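Local coordinates for endonuclease PI-MtuI (Mycobacterium tuberculosis, PDB 2IMZ), which probably excises itself from the RecA precursor by protein splicing and joins the flanking segments, the part studied here being the splicing domain of the intein, at residues 22-31 and 42-50; 87-98 and 129-140. The protein carries 1 engineered substitution. All coordinates share one frame; numbering follows the deposited sequence.

Overall arrangement
The two contacts follow one another along the chain, so neither nests in nor crosses the other. Contact 1 closes the hairpin of strands 30-34 and 40-52 and lays the end of helix 19-24 on the second strand. The chain then runs through strands 54-61, 66-69, 74-77 and 80-83 to contact 2, where 87-98 pairs with 129-140 around an excursion whose residues 103-126 are not modelled. Strand 134-153, which starts in contact 2, later pairs with strand 40-52, so one curled antiparallel sheet joins both. Their centres lie 24 Å apart, on opposite sides of the chain's centre, with nearest atoms about 8 Å apart.

Contact 1 of 2, residues 22-31 and 42-50; sequences VVDGRKPIHV and ARPVVSWFD
Residues 30-31 pair antiparallel with 43-44, Val31 and Arg43 exchanging backbone bonds (Val31 N to Arg43 O 2.9 Å), while Val45 N donates to Ile29 O. Beyond this ladder Trp48 takes over. Its CG stands anti to the carbonyl carbon (chi1 -55°), which lays the indole against the end of helix 19-24. Arg26 CA sits over one ring face, a CH-pi contact 3.4 Å from the centroid of the five-membered ring of Trp48. Arg26 CB and CG follow over the six-membered ring (CB to Trp48 CD2 3.8 Å), while the guanidinium leads away from it. At the indole edge Trp48 NE1 donates to Lys27 O (3.0 Å), in the ring plane but from above the carbonyl plane; this bond fixes the ring's rotation. Val22 CG1 meets the same edge. Deeper in, Ile29 CG1 lies alongside Val45 CG2 at 3.6 Å, and Val31 CG1 crosses that methyl. Pro44 CB rests over one face of the His30 ring. A water donates to both Asp24 OD1 and Asp50 OD2. Arg43, on the same sheet face as Val31, forms a salt bridge through NE with Glu155. A Schellman motif at Arg26 ends the helix, and the following turn packs with it on strand 40-52 of a beta hairpin of the intein splicing (Hint) fold.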
loop_
_atom_site.group_PDB
_atom_site.type_symbol
_atom_site.label_atom_id
_atom_site.label_comp_id
_atom_site.label_asym_id
_atom_site.label_seq_id
_atom_site.Cartn_x
_atom_site.Cartn_y
_atom_site.Cartn_z
ATOM N N VAL A 22 -9.083 14.846 6.095
ATOM C CA VAL A 22 -8.109 14.129 6.898
ATOM C C VAL A 22 -6.701 14.459 6.411
ATOM O O VAL A 22 -5.799 14.687 7.215
ATOM C CB VAL A 22 -8.335 12.602 6.808
ATOM C CG1 VAL A 22 -7.280 11.862 7.604
ATOM C CG2 VAL A 22 -9.718 12.260 7.339
ATOM N N VAL A 23 -6.521 14.493 5.095
ATOM C CA VAL A 23 -5.211 14.800 4.522
ATOM C C VAL A 23 -4.839 16.279 4.662
ATOM O O VAL A 23 -3.709 16.600 5.046
ATOM C CB VAL A 23 -5.149 14.396 3.027
ATOM C CG1 VAL A 23 -3.867 14.925 2.391
ATOM C CG2 VAL A 23 -5.196 12.874 2.904
ATOM N N ASP A 24 -5.775 17.175 4.361
ATOM C CA ASP A 24 -5.499 18.612 4.462
ATOM C C ASP A 24 -5.135 19.023 5.885
ATOM O O ASP A 24 -4.325 19.932 6.089
ATOM C CB ASP A 24 -6.699 19.442 3.993
ATOM C CG ASP A 24 -7.026 19.233 2.526
ATOM O OD1 ASP A 24 -6.099 18.971 1.729
ATOM O OD2 ASP A 24 -8.217 19.346 2.165
ATOM N N GLY A 25 -5.726 18.354 6.871
ATOM C CA GLY A 25 -5.426 18.685 8.252
ATOM C C GLY A 25 -4.486 17.709 8.934
ATOM O O GLY A 25 -4.205 17.847 10.121
ATOM N N ARG A 26 -3.998 16.720 8.188
ATOM C CA ARG A 26 -3.104 15.708 8.737
ATOM C C ARG A 26 -3.664 15.217 10.068
ATOM O O ARG A 26 -2.963 15.161 11.077
ATOM C CB ARG A 26 -1.694 16.285 8.916
ATOM C CG ARG A 26 -1.106 16.798 7.609
ATOM C CD ARG A 26 0.370 17.137 7.717
ATOM N NE ARG A 26 0.891 17.565 6.422
ATOM C CZ ARG A 26 2.175 17.801 6.168
ATOM N NH1 ARG A 26 3.083 17.650 7.121
ATOM N NH2 ARG A 26 2.550 18.184 4.954
ATOM N N LYS A 27 -4.944 14.851 10.046
ATOM C CA LYS A 27 -5.641 14.376 11.235
ATOM C C LYS A 27 -5.281 12.934 11.564
ATOM O O LYS A 27 -5.443 12.042 10.732
ATOM C CB LYS A 27 -7.156 14.483 11.035
ATOM C CG LYS A 27 -7.634 15.865 10.623
ATOM C CD LYS A 27 -9.151 15.910 10.524
ATOM C CE LYS A 27 -9.637 17.281 10.085
ATOM N NZ LYS A 27 -11.129 17.376 10.076
ATOM N N PRO A 28 -4.785 12.688 12.786
ATOM C CA PRO A 28 -4.400 11.351 13.243
ATOM C C PRO A 28 -5.622 10.561 13.711
ATOM O O PRO A 28 -5.676 10.094 14.850
ATOM C CB PRO A 28 -3.444 11.653 14.386
ATOM C CG PRO A 28 -4.086 12.847 15.010
ATOM C CD PRO A 28 -4.439 13.700 13.802
ATOM N N ILE A 29 -6.609 10.432 12.832
ATOM C CA ILE A 29 -7.819 9.693 13.163
ATOM C C ILE A 29 -7.497 8.208 13.230
ATOM O O ILE A 29 -6.418 7.779 12.819
ATOM C CB ILE A 29 -8.914 9.869 12.081
ATOM C CG1 ILE A 29 -8.454 9.236 10.762
ATOM C CG2 ILE A 29 -9.239 11.345 11.891
ATOM C CD1 ILE A 29 -9.566 9.089 9.730
ATOM N N HIS A 30 -8.423 7.433 13.782
ATOM C CA HIS A 30 -8.272 5.987 13.824
ATOM C C HIS A 30 -9.172 5.468 12.715
ATOM O O HIS A 30 -10.126 6.142 12.316
ATOM C CB HIS A 30 -8.737 5.399 15.158
ATOM C CG HIS A 30 -7.718 5.502 16.247
ATOM N ND1 HIS A 30 -7.561 6.635 17.016
ATOM C CD2 HIS A 30 -6.779 4.624 16.672
ATOM C CE1 HIS A 30 -6.566 6.451 17.867
ATOM N NE2 HIS A 30 -6.075 5.240 17.678
ATOM N N VAL A 31 -8.860 4.283 12.209
ATOM C CA VAL A 31 -9.664 3.675 11.156
ATOM C C VAL A 31 -9.908 2.227 11.527
ATOM O O VAL A 31 -9.307 1.707 12.469
ATOM C CB VAL A 31 -8.932 3.676 9.789
ATOM C CG1 VAL A 31 -8.568 5.086 9.388
ATOM C CG2 VAL A 31 -7.690 2.787 9.859
ATOM N N ALA A 42 -8.678 -1.139 15.647
ATOM C CA ALA A 42 -8.596 0.304 15.491
ATOM C C ALA A 42 -7.114 0.644 15.367
ATOM O O ALA A 42 -6.313 0.291 16.231
ATOM C CB ALA A 42 -9.195 1.006 16.704
ATOM N N ARG A 43 -6.746 1.317 14.287
ATOM C CA ARG A 43 -5.357 1.697 14.076
ATOM C C ARG A 43 -5.303 3.153 13.630
ATOM O O ARG A 43 -6.162 3.618 12.881
ATOM C CB ARG A 43 -4.704 0.777 13.035
ATOM C CG ARG A 43 -4.389 -0.632 13.552
ATOM C CD ARG A 43 -3.286 -0.596 14.616
ATOM N NE ARG A 43 -2.896 -1.923 15.090
ATOM C CZ ARG A 43 -3.551 -2.624 16.014
ATOM N NH1 ARG A 43 -4.644 -2.131 16.581
ATOM N NH2 ARG A 43 -3.101 -3.817 16.384
ATOM N N PRO A 44 -4.291 3.897 14.096
ATOM C CA PRO A 44 -4.133 5.308 13.749
ATOM C C PRO A 44 -3.485 5.600 12.400
ATOM O O PRO A 44 -2.634 4.844 11.925
ATOM C CB PRO A 44 -3.292 5.841 14.905
ATOM C CG PRO A 44 -2.371 4.701 15.169
ATOM C CD PRO A 44 -3.303 3.498 15.119
ATOM N N VAL A 45 -3.908 6.700 11.786
ATOM C CA VAL A 45 -3.345 7.141 10.519
ATOM C C VAL A 45 -2.035 7.821 10.906
ATOM O O VAL A 45 -2.013 8.637 11.830
ATOM C CB VAL A 45 -4.272 8.158 9.823
ATOM C CG1 VAL A 45 -3.590 8.744 8.590
ATOM C CG2 VAL A 45 -5.576 7.467 9.424
ATOM N N VAL A 46 -0.952 7.476 10.214
ATOM C CA VAL A 46 0.360 8.040 10.518
ATOM C C VAL A 46 0.989 8.844 9.382
ATOM O O VAL A 46 1.978 9.550 9.591
ATOM C CB VAL A 46 1.336 6.929 10.960
ATOM C CG1 VAL A 46 0.873 6.346 12.288
ATOM C CG2 VAL A 46 1.407 5.836 9.905
ATOM N N SER A 47 0.418 8.739 8.186
ATOM C CA SER A 47 0.912 9.479 7.024
ATOM C C SER A 47 -0.269 9.931 6.177
ATOM O O SER A 47 -1.296 9.251 6.121
ATOM C CB SER A 47 1.842 8.611 6.171
ATOM O OG SER A 47 2.977 8.195 6.902
ATOM N N TRP A 48 -0.106 11.071 5.510
ATOM C CA TRP A 48 -1.158 11.661 4.682
ATOM C C TRP A 48 -0.612 12.028 3.306
ATOM O O TRP A 48 0.446 12.654 3.200
ATOM C CB TRP A 48 -1.690 12.926 5.364
ATOM C CG TRP A 48 -2.162 12.690 6.760
ATOM C CD1 TRP A 48 -3.435 12.405 7.158
ATOM C CD2 TRP A 48 -1.353 12.649 7.941
ATOM N NE1 TRP A 48 -3.471 12.186 8.513
ATOM C CE2 TRP A 48 -2.206 12.328 9.020
ATOM C CE3 TRP A 48 0.012 12.849 8.192
ATOM C CZ2 TRP A 48 -1.741 12.203 10.334
ATOM C CZ3 TRP A 48 0.477 12.724 9.500
ATOM C CH2 TRP A 48 -0.400 12.403 10.555
ATOM N N PHE A 49 -1.339 11.664 2.252
ATOM C CA PHE A 49 -0.885 11.974 0.901
ATOM C C PHE A 49 -1.935 12.613 -0.001
ATOM O O PHE A 49 -3.053 12.109 -0.129
ATOM C CB PHE A 49 -0.352 10.712 0.216
ATOM C CG PHE A 49 0.647 9.951 1.037
ATOM C CD1 PHE A 49 0.225 9.027 1.988
ATOM C CD2 PHE A 49 2.011 10.182 0.884
ATOM C CE1 PHE A 49 1.150 8.341 2.779
ATOM C CE2 PHE A 49 2.945 9.502 1.669
ATOM C CZ PHE A 49 2.509 8.580 2.619
ATOM N N ASP A 50 -1.572 13.742 -0.605
ATOM C CA ASP A 50 -2.444 14.434 -1.551
ATOM C C ASP A 50 -1.874 13.962 -2.883
ATOM O O ASP A 50 -0.800 14.400 -3.293
ATOM C CB ASP A 50 -2.300 15.951 -1.423
ATOM C CG ASP A 50 -3.230 16.706 -2.356
ATOM O OD1 ASP A 50 -3.361 16.300 -3.530
ATOM O OD2 ASP A 50 -3.824 17.714 -1.921
HETATM O O HOH W 1 -3.812 18.389 0.667
#

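Contact 2 of 2, residues 87-98 and 129-140; sequences LRKGDRVAQPRR and AEELRYSVIREV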
loop_
_atom_site.group_PDB
_atom_site.type_symbol
_atom_site.label_atom_id
_atom_site.label_comp_id
_atom_site.label_asym_id
_atom_site.label_seq_id
_atom_site.Cartn_x
_atom_site.Cartn_y
_atom_site.Cartn_z
ATOM N N LEU A 87 -12.981 -5.231 -10.761
ATOM C CA LEU A 87 -14.202 -5.696 -10.116
ATOM C C LEU A 87 -15.430 -5.425 -10.975
ATOM O O LEU A 87 -15.501 -4.425 -11.691
ATOM C CB LEU A 87 -14.356 -5.032 -8.748
ATOM C CG LEU A 87 -13.198 -5.348 -7.800
ATOM C CD1 LEU A 87 -13.380 -4.591 -6.497
ATOM C CD2 LEU A 87 -13.135 -6.847 -7.548
ATOM N N ARG A 88 -16.397 -6.332 -10.896
ATOM C CA ARG A 88 -17.621 -6.212 -11.673
ATOM C C ARG A 88 -18.850 -6.376 -10.800
ATOM O O ARG A 88 -18.767 -6.822 -9.655
ATOM C CB ARG A 88 -17.644 -7.277 -12.775
ATOM C CG ARG A 88 -16.518 -7.149 -13.787
ATOM C CD ARG A 88 -16.735 -5.964 -14.712
ATOM N NE ARG A 88 -15.648 -5.827 -15.678
ATOM C CZ ARG A 88 -14.458 -5.302 -15.404
ATOM N NH1 ARG A 88 -14.191 -4.854 -14.183
ATOM N NH2 ARG A 88 -13.530 -5.232 -16.349
ATOM N N LYS A 89 -19.996 -6.014 -11.360
ATOM C CA LYS A 89 -21.258 -6.136 -10.659
ATOM C C LYS A 89 -21.411 -7.578 -10.188
ATOM O O LYS A 89 -21.183 -8.518 -10.952
ATOM C CB LYS A 89 -22.399 -5.759 -11.599
ATOM C CG LYS A 89 -23.776 -5.954 -11.022
ATOM C CD LYS A 89 -24.821 -5.471 -12.006
ATOM C CE LYS A 89 -26.217 -5.686 -11.472
ATOM N NZ LYS A 89 -27.214 -5.055 -12.374
ATOM N N GLY A 90 -21.781 -7.751 -8.923
ATOM C CA GLY A 90 -21.949 -9.087 -8.381
ATOM C C GLY A 90 -20.763 -9.598 -7.584
ATOM O O GLY A 90 -20.914 -10.501 -6.759
ATOM N N ASP A 91 -19.579 -9.046 -7.829
ATOM C CA ASP A 91 -18.399 -9.470 -7.087
ATOM C C ASP A 91 -18.563 -9.033 -5.642
ATOM O O ASP A 91 -19.162 -7.992 -5.371
ATOM C CB ASP A 91 -17.129 -8.839 -7.662
ATOM C CG ASP A 91 -16.726 -9.441 -8.991
ATOM O OD1 ASP A 91 -17.133 -10.591 -9.271
ATOM O OD2 ASP A 91 -15.989 -8.772 -9.744
ATOM N N ARG A 92 -18.031 -9.823 -4.715
ATOM C CA ARG A 92 -18.132 -9.486 -3.306
ATOM C C ARG A 92 -16.861 -8.812 -2.802
ATOM O O ARG A 92 -15.749 -9.134 -3.240
ATOM C CB ARG A 92 -18.427 -10.743 -2.475
ATOM C CG ARG A 92 -19.790 -11.364 -2.776
ATOM C CD ARG A 92 -20.113 -12.535 -1.854
ATOM N NE ARG A 92 -19.282 -13.710 -2.105
ATOM C CZ ARG A 92 -19.349 -14.462 -3.200
ATOM N NH1 ARG A 92 -20.211 -14.169 -4.165
ATOM N NH2 ARG A 92 -18.559 -15.519 -3.329
ATOM N N VAL A 93 -17.037 -7.852 -1.903
ATOM C CA VAL A 93 -15.911 -7.138 -1.314
ATOM C C VAL A 93 -16.077 -7.168 0.195
ATOM O O VAL A 93 -17.187 -7.326 0.698
ATOM C CB VAL A 93 -15.834 -5.661 -1.798
ATOM C CG1 VAL A 93 -15.597 -5.622 -3.305
ATOM C CG2 VAL A 93 -17.104 -4.908 -1.434
ATOM N N ALA A 94 -14.969 -7.036 0.915
ATOM C CA ALA A 94 -15.005 -7.054 2.375
ATOM C C ALA A 94 -15.675 -5.797 2.923
ATOM O O ALA A 94 -15.256 -4.680 2.618
ATOM C CB ALA A 94 -13.587 -7.174 2.927
ATOM N N GLN A 95 -16.714 -5.994 3.730
ATOM C CA GLN A 95 -17.462 -4.894 4.342
ATOM C C GLN A 95 -17.725 -5.225 5.807
ATOM O O GLN A 95 -18.645 -5.980 6.129
ATOM C CB GLN A 95 -18.799 -4.683 3.622
ATOM C CG GLN A 95 -19.697 -3.635 4.288
ATOM C CD GLN A 95 -21.077 -3.553 3.662
ATOM O OE1 GLN A 95 -21.314 -2.767 2.741
ATOM N NE2 GLN A 95 -21.997 -4.376 4.155
ATOM N N PRO A 96 -16.908 -4.675 6.715
ATOM C CA PRO A 96 -17.066 -4.923 8.150
ATOM C C PRO A 96 -18.412 -4.448 8.689
ATOM O O PRO A 96 -18.880 -3.365 8.343
ATOM C CB PRO A 96 -15.896 -4.155 8.757
ATOM C CG PRO A 96 -14.848 -4.259 7.688
ATOM C CD PRO A 96 -15.645 -3.965 6.444
ATOM N N ARG A 97 -19.037 -5.264 9.531
ATOM C CA ARG A 97 -20.323 -4.904 10.114
ATOM C C ARG A 97 -20.384 -5.354 11.565
ATOM O O ARG A 97 -19.840 -6.399 11.916
ATOM C CB ARG A 97 -21.478 -5.581 9.373
ATOM C CG ARG A 97 -21.491 -5.443 7.863
ATOM C CD ARG A 97 -22.644 -6.269 7.316
ATOM N NE ARG A 97 -22.486 -6.613 5.907
ATOM C CZ ARG A 97 -23.191 -7.559 5.297
ATOM N NH1 ARG A 97 -24.097 -8.249 5.977
ATOM N NH2 ARG A 97 -22.992 -7.820 4.012
ATOM N N ARG A 98 -21.050 -4.562 12.399
ATOM C CA ARG A 98 -21.221 -4.902 13.804
ATOM C C ARG A 98 -22.471 -5.768 13.930
ATOM O O ARG A 98 -23.380 -5.677 13.110
ATOM C CB ARG A 98 -21.402 -3.640 14.651
ATOM C CG ARG A 98 -20.148 -2.812 14.829
ATOM C CD ARG A 98 -20.436 -1.543 15.619
ATOM N NE ARG A 98 -21.071 -1.820 16.905
ATOM C CZ ARG A 98 -20.507 -2.523 17.880
ATOM N NH1 ARG A 98 -19.293 -3.022 17.717
ATOM N NH2 ARG A 98 -21.157 -2.728 19.020
ATOM N N ALA A 129 -15.263 -4.906 17.691
ATOM C CA ALA A 129 -16.416 -5.797 17.666
ATOM C C ALA A 129 -16.834 -6.087 16.224
ATOM O O ALA A 129 -17.411 -7.135 15.940
ATOM C CB ALA A 129 -17.573 -5.175 18.432
ATOM N N GLU A 130 -16.541 -5.162 15.315
ATOM C CA GLU A 130 -16.889 -5.354 13.909
ATOM C C GLU A 130 -16.387 -6.700 13.406
ATOM O O GLU A 130 -15.284 -7.136 13.752
ATOM C CB GLU A 130 -16.289 -4.247 13.033
ATOM C CG GLU A 130 -17.067 -2.934 13.025
ATOM C CD GLU A 130 -16.775 -2.055 14.222
ATOM O OE1 GLU A 130 -16.116 -2.532 15.177
ATOM O OE2 GLU A 130 -17.211 -0.880 14.210
ATOM N N GLU A 131 -17.202 -7.351 12.581
ATOM C CA GLU A 131 -16.851 -8.646 12.013
ATOM C C GLU A 131 -16.657 -8.460 10.514
ATOM O O GLU A 131 -17.374 -7.684 9.884
ATOM C CB GLU A 131 -17.980 -9.655 12.256
ATOM C CG GLU A 131 -17.565 -11.106 12.061
ATOM C CD GLU A 131 -18.745 -12.058 12.023
ATOM O OE1 GLU A 131 -19.717 -11.836 12.771
ATOM O OE2 GLU A 131 -18.692 -13.038 11.247
ATOM N N LEU A 132 -15.687 -9.162 9.940
ATOM C CA LEU A 132 -15.450 -9.051 8.509
ATOM C C LEU A 132 -16.549 -9.811 7.775
ATOM O O LEU A 132 -16.675 -11.026 7.911
ATOM C CB LEU A 132 -14.076 -9.626 8.151
ATOM C CG LEU A 132 -13.620 -9.496 6.695
ATOM C CD1 LEU A 132 -13.569 -8.032 6.295
ATOM C CD2 LEU A 132 -12.244 -10.131 6.539
ATOM N N ARG A 133 -17.363 -9.081 7.021
ATOM C CA ARG A 133 -18.451 -9.674 6.252
ATOM C C ARG A 133 -18.209 -9.300 4.797
ATOM O O ARG A 133 -17.304 -8.525 4.495
ATOM C CB ARG A 133 -19.801 -9.108 6.705
ATOM C CG ARG A 133 -20.072 -9.240 8.201
ATOM C CD ARG A 133 -20.194 -10.695 8.618
ATOM N NE ARG A 133 -21.314 -11.360 7.959
ATOM C CZ ARG A 133 -22.594 -11.088 8.194
ATOM N NH1 ARG A 133 -22.929 -10.158 9.078
ATOM N NH2 ARG A 133 -23.543 -11.748 7.543
ATOM N N TYR A 134 -19.019 -9.842 3.897
ATOM C CA TYR A 134 -18.861 -9.544 2.485
ATOM C C TYR A 134 -20.151 -9.008 1.891
ATOM O O TYR A 134 -21.246 -9.440 2.258
ATOM C CB TYR A 134 -18.401 -10.799 1.741
ATOM C CG TYR A 134 -16.985 -11.199 2.088
ATOM C CD1 TYR A 134 -15.894 -10.570 1.486
ATOM C CD2 TYR A 134 -16.731 -12.166 3.060
ATOM C CE1 TYR A 134 -14.589 -10.888 1.843
ATOM C CE2 TYR A 134 -15.427 -12.493 3.426
ATOM C CZ TYR A 134 -14.361 -11.850 2.815
ATOM O OH TYR A 134 -13.069 -12.164 3.177
ATOM N N SER A 135 -20.014 -8.044 0.989
ATOM C CA SER A 135 -21.161 -7.439 0.327
ATOM C C SER A 135 -20.884 -7.354 -1.161
ATOM O O SER A 135 -19.738 -7.188 -1.575
ATOM C CB SER A 135 -21.425 -6.042 0.888
ATOM O OG SER A 135 -21.864 -6.121 2.232
ATOM N N VAL A 136 -21.935 -7.467 -1.967
ATOM C CA VAL A 136 -21.783 -7.420 -3.410
ATOM C C VAL A 136 -21.780 -6.016 -3.992
ATOM O O VAL A 136 -22.328 -5.077 -3.408
ATOM C CB VAL A 136 -22.902 -8.225 -4.116
ATOM C CG1 VAL A 136 -22.841 -9.678 -3.686
ATOM C CG2 VAL A 136 -24.268 -7.628 -3.793
ATOM N N ILE A 137 -21.138 -5.887 -5.146
ATOM C CA ILE A 137 -21.076 -4.629 -5.876
ATOM C C ILE A 137 -22.379 -4.558 -6.669
ATOM O O ILE A 137 -22.701 -5.473 -7.434
ATOM C CB ILE A 137 -19.878 -4.609 -6.846
ATOM C CG1 ILE A 137 -18.570 -4.566 -6.049
ATOM C CG2 ILE A 137 -19.972 -3.411 -7.775
ATOM C CD1 ILE A 137 -17.329 -4.777 -6.891
ATOM N N ARG A 138 -23.132 -3.480 -6.480
ATOM C CA ARG A 138 -24.411 -3.320 -7.166
ATOM C C ARG A 138 -24.265 -2.639 -8.522
ATOM O O ARG A 138 -25.079 -2.853 -9.422
ATOM C CB ARG A 138 -25.376 -2.492 -6.303
ATOM C CG ARG A 138 -25.494 -2.947 -4.851
ATOM C CD ARG A 138 -26.761 -3.740 -4.543
ATOM N NE ARG A 138 -26.803 -5.029 -5.212
ATOM C CZ ARG A 138 -27.481 -6.088 -4.771
ATOM N NH1 ARG A 138 -28.183 -6.025 -3.646
ATOM N NH2 ARG A 138 -27.452 -7.218 -5.458
ATOM N N GLU A 139 -23.228 -1.821 -8.673
ATOM C CA GLU A 139 -23.041 -1.092 -9.917
ATOM C C GLU A 139 -21.623 -0.555 -10.106
ATOM O O GLU A 139 -20.971 -0.143 -9.147
ATOM C CB GLU A 139 -24.042 0.070 -9.953
ATOM C CG GLU A 139 -23.921 1.009 -11.139
ATOM C CD GLU A 139 -24.866 2.196 -11.037
ATOM O OE1 GLU A 139 -25.589 2.314 -10.019
ATOM O OE2 GLU A 139 -24.882 3.020 -11.973
ATOM N N VAL A 140 -21.151 -0.576 -11.349
ATOM C CA VAL A 140 -19.831 -0.050 -11.684
ATOM C C VAL A 140 -20.063 1.244 -12.462
ATOM O O VAL A 140 -20.749 1.247 -13.488
ATOM C CB VAL A 140 -19.026 -1.039 -12.554
ATOM C CG1 VAL A 140 -17.709 -0.403 -12.984
ATOM C CG2 VAL A 140 -18.763 -2.323 -11.773
HETATM O O HOH W 2 -26.300 -1.976 -12.135
HETATM O O HOH W 3 -21.670 -8.665 11.694
#
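Two arginines of facing segments lie against each other here: Arg97 NH1 sits over one face of the Arg133 guanidinium, 3.8 Å from Arg133 NH1, with the planes 51° apart. They belong to a long antiparallel ladder of the intein splicing (Hint) fold, in which 87-98 runs antiparallel to 129-140, the lead-in and start of strand 134-153. Arg133 CB packs over a face of the Arg97 guanidinium, and bends at chi2 and chi3 fold the Arg133 guanidinium back onto Arg97 NH1. A water bridges Arg133 NH1 and Arg97 O; the like charges would probably repel. At the other end a type II turn from Arg88 to Asp91 presents Gly90 N to Ile137 O (2.9 Å), and Asp91 O accepts from Ile137 N. Ile137 has CG1 anti to the carbonyl carbon (chi1 -69°), bringing CD1 to 3.5 Å from Leu87 CB, while the chain crosses Val93, whose CG1 is 4.1 Å from Ile137 CD1. Ala94 CB presses on Leu132 CD1 at 3.5 Å, tighter than usual, beside strand 164-166. Arg92 CG packs on Val136 CG1 while its guanidinium salt-bridges Glu78. The extended Arg97 chain carries NH2 to Ser135 OG, donating a 2.7 Å hydrogen bond with the oxygen 17° out of the guanidinium plane.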